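Local structure of adenylate cyclase (Hippeastrum hybrid cultivar, 6YP4) at residues L35-A40 with E93-P98. The protein acts mainly as a triphosphatase of the CYTH family, despite being named a putative adenylyl cyclase, and binds nucleotide and magnesium. Numbering follows the deposited sequence.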
ATOM      1  N   LEU A  35       5.420 -13.789 -12.198  1.00 27.24           N
ATOM      2  CA  LEU A  35       6.373 -14.679 -12.856  1.00 31.03           C
ATOM      3  C   LEU A  35       7.591 -14.918 -11.971  1.00 32.53           C
ATOM      4  O   LEU A  35       7.995 -14.048 -11.194  1.00 24.23           O
ATOM      5  CB  LEU A  35       6.821 -14.127 -14.204  1.00 29.31           C
ATOM      6  CG  LEU A  35       5.790 -14.272 -15.315  1.00 38.34           C
ATOM      7  CD1 LEU A  35       4.660 -13.263 -15.174  1.00 30.67           C
ATOM      8  CD2 LEU A  35       6.475 -14.119 -16.646  1.00 46.90           C
ATOM      9  N   PHE A  36       8.194 -16.104 -12.103  1.00 27.01           N
ATOM     10  CA  PHE A  36       9.263 -16.533 -11.208  1.00 23.79           C
ATOM     11  C   PHE A  36      10.477 -17.025 -11.991  1.00 36.24           C
ATOM     12  O   PHE A  36      10.364 -17.507 -13.126  1.00 36.28           O
ATOM     13  CB  PHE A  36       8.778 -17.638 -10.254  1.00 26.12           C
ATOM     14  CG  PHE A  36       7.636 -17.216  -9.387  1.00 26.41           C
ATOM     15  CD1 PHE A  36       6.326 -17.342  -9.841  1.00 31.75           C
ATOM     16  CD2 PHE A  36       7.862 -16.681  -8.127  1.00 26.19           C
ATOM     17  CE1 PHE A  36       5.264 -16.943  -9.063  1.00 28.14           C
ATOM     18  CE2 PHE A  36       6.804 -16.270  -7.347  1.00 22.96           C
ATOM     19  CZ  PHE A  36       5.502 -16.413  -7.808  1.00 24.27           C
ATOM     20  N   PHE A  37      11.646 -16.909 -11.354  1.00 26.07           N
ATOM     21  CA  PHE A  37      12.935 -17.120 -12.000  1.00 29.43           C
ATOM     22  C   PHE A  37      13.894 -17.805 -11.038  1.00 38.59           C
ATOM     23  O   PHE A  37      13.787 -17.645  -9.820  1.00 44.31           O
ATOM     24  CB  PHE A  37      13.538 -15.776 -12.469  1.00 29.78           C
ATOM     25  CG  PHE A  37      12.641 -15.003 -13.363  1.00 36.64           C
ATOM     26  CD1 PHE A  37      12.767 -15.115 -14.739  1.00 29.00           C
ATOM     27  CD2 PHE A  37      11.652 -14.174 -12.832  1.00 31.70           C
ATOM     28  CE1 PHE A  37      11.938 -14.407 -15.577  1.00 31.82           C
ATOM     29  CE2 PHE A  37      10.811 -13.465 -13.658  1.00 30.57           C
ATOM     30  CZ  PHE A  37      10.945 -13.579 -15.037  1.00 21.97           C
ATOM     31  N   ASP A  38      14.836 -18.570 -11.600  1.00 40.45           N
ATOM     32  CA  ASP A  38      15.828 -19.317 -10.833  1.00 32.84           C
ATOM     33  C   ASP A  38      16.899 -19.774 -11.815  1.00 39.09           C
ATOM     34  O   ASP A  38      16.746 -19.634 -13.032  1.00 39.85           O
ATOM     35  CB  ASP A  38      15.197 -20.511 -10.105  1.00 40.70           C
ATOM     36  CG  ASP A  38      16.026 -20.995  -8.919  1.00 44.35           C
ATOM     37  OD1 ASP A  38      17.228 -20.654  -8.853  1.00 44.96           O
ATOM     38  OD2 ASP A  38      15.477 -21.731  -8.055  1.00 41.81           O
ATOM     39  N   THR A  39      17.996 -20.305 -11.277  1.00 42.79           N
ATOM     40  CA  THR A  39      18.977 -20.969 -12.125  1.00 42.39           C
ATOM     41  C   THR A  39      18.401 -22.271 -12.671  1.00 52.27           C
ATOM     42  O   THR A  39      17.433 -22.830 -12.140  1.00 47.50           O
ATOM     43  CB  THR A  39      20.253 -21.300 -11.358  1.00 49.07           C
ATOM     44  OG1 THR A  39      19.935 -22.185 -10.267  1.00 53.01           O
ATOM     45  CG2 THR A  39      20.931 -20.037 -10.845  1.00 45.38           C
ATOM     46  N   ALA A  40      19.022 -22.761 -13.743  1.00 54.70           N
ATOM     47  CA  ALA A  40      18.622 -24.047 -14.296  1.00 55.48           C
ATOM     48  C   ALA A  40      18.738 -25.151 -13.250  1.00 52.68           C
ATOM     49  O   ALA A  40      17.873 -26.030 -13.168  1.00 54.01           O
ATOM     50  CB  ALA A  40      19.467 -24.363 -15.527  1.00 55.34           C
ATOM     51  N   GLU A  93      11.669  -7.228 -20.417  1.00 32.30           N
ATOM     52  CA  GLU A  93      12.914  -7.644 -21.066  1.00 28.65           C
ATOM     53  C   GLU A  93      13.542  -8.821 -20.333  1.00 32.60           C
ATOM     54  O   GLU A  93      14.113  -9.724 -20.960  1.00 33.90           O
ATOM     55  CB  GLU A  93      13.929  -6.493 -21.125  1.00 32.26           C
ATOM     56  CG  GLU A  93      13.454  -5.166 -21.707  1.00 48.87           C
ATOM     57  CD  GLU A  93      14.581  -4.126 -21.831  1.00 69.30           C
ATOM     58  OE1 GLU A  93      14.823  -3.630 -22.947  1.00 79.64           O
ATOM     59  OE2 GLU A  93      15.225  -3.809 -20.806  1.00 69.56           O
ATOM     60  N   VAL A  94      13.497  -8.796 -18.999  1.00 29.93           N
ATOM     61  CA  VAL A  94      13.964  -9.934 -18.215  1.00 30.17           C
ATOM     62  C   VAL A  94      13.161 -11.174 -18.562  1.00 28.01           C
ATOM     63  O   VAL A  94      13.718 -12.262 -18.744  1.00 32.18           O
ATOM     64  CB  VAL A  94      13.882  -9.628 -16.712  1.00 31.49           C
ATOM     65  CG1 VAL A  94      14.108 -10.903 -15.922  1.00 27.23           C
ATOM     66  CG2 VAL A  94      14.921  -8.585 -16.334  1.00 31.13           C
ATOM     67  N   THR A  95      11.841 -11.034 -18.644  1.00 30.82           N
ATOM     68  CA  THR A  95      11.016 -12.179 -19.002  1.00 29.81           C
ATOM     69  C   THR A  95      11.397 -12.723 -20.374  1.00 34.54           C
ATOM     70  O   THR A  95      11.489 -13.943 -20.560  1.00 34.08           O
ATOM     71  CB  THR A  95       9.538 -11.790 -18.955  1.00 32.10           C
ATOM     72  OG1 THR A  95       9.228 -11.249 -17.667  1.00 29.76           O
ATOM     73  CG2 THR A  95       8.656 -13.008 -19.201  1.00 29.69           C
ATOM     74  N   ALA A  96      11.678 -11.838 -21.334  1.00 28.15           N
ATOM     75  CA  ALA A  96      11.969 -12.277 -22.696  1.00 29.80           C
ATOM     76  C   ALA A  96      13.321 -12.980 -22.796  1.00 38.27           C
ATOM     77  O   ALA A  96      13.467 -13.949 -23.550  1.00 40.78           O
ATOM     78  CB  ALA A  96      11.909 -11.089 -23.650  1.00 29.26           C
ATOM     79  N   ASN A  97      14.324 -12.514 -22.057  1.00 34.29           N
ATOM     80  CA  ASN A  97      15.672 -13.094 -22.104  1.00 36.01           C
ATOM     81  C   ASN A  97      16.234 -13.191 -20.696  1.00 38.12           C
ATOM     82  O   ASN A  97      17.061 -12.369 -20.285  1.00 41.07           O
ATOM     83  CB  ASN A  97      16.619 -12.265 -22.978  1.00 43.51           C
ATOM     84  CG  ASN A  97      16.127 -12.103 -24.399  1.00 57.13           C
ATOM     85  OD1 ASN A  97      16.149 -13.046 -25.188  1.00 65.05           O
ATOM     86  ND2 ASN A  97      15.708 -10.892 -24.743  1.00 60.46           N
ATOM     87  N   PRO A  98      15.808 -14.187 -19.917  1.00 39.73           N
ATOM     88  CA  PRO A  98      16.275 -14.258 -18.525  1.00 39.55           C
ATOM     89  C   PRO A  98      17.763 -14.542 -18.395  1.00 40.78           C
ATOM     90  O   PRO A  98      18.317 -14.317 -17.313  1.00 43.71           O
ATOM     91  CB  PRO A  98      15.420 -15.379 -17.909  1.00 36.00           C
ATOM     92  CG  PRO A  98      14.762 -16.063 -19.045  1.00 41.45           C
ATOM     93  CD  PRO A  98      14.680 -15.100 -20.175  1.00 38.02           C
TER
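Phe-37, near the end of strand 26-39, pushes its ring against the last turn of helix 88-96 and Pro-98 just beyond its C-terminal end. Its CB leaves the strand toward the helix, and chi1 of -56° sets CG beside the backbone N and anti to the carbonyl carbon. From there each atom along this side of the ring meets a different partner. CD1 lies 4.1 Å from Pro-98 CB, an oblique approach. Val-94 CG1 lies over one face of the ring, nearest CE1, 4.1 Å above the plane and displaced toward the rim; CE1 also comes within 4.2 Å of Thr-95 CA. CZ, at the tip, has Thr-95 OG1 3.9 Å away at the ring edge, in the plane.

That hydroxyl is engaged within its own helix: Thr-95 OG1 hydrogen-bonds to the carbonyl O of Gly-91, one turn earlier, and meets the ring only by van der Waals contact. The other branch of the threonine, CG2, is anti to the backbone N and touches Leu-35 CD2 at 3.5 Å, the closest approach between 35-40 and 93-98; the two side chains cross at about a right angle. Ile-53 on the adjacent strand 49-56 touches both Phe-37 and Val-94, while Met-101 of helix 101-104 also packs on both, so the ring lies within a wider apolar layer.

The contact thus packs helix 88-96 onto the antiparallel sheet that in CYTH proteins curls into the triphosphate tunnel, away from the annotated sites. With 182 Å² buried, both sides summed, and no polar pairing between the segments, its cohesion should come from dispersion and the hydrophobic effect.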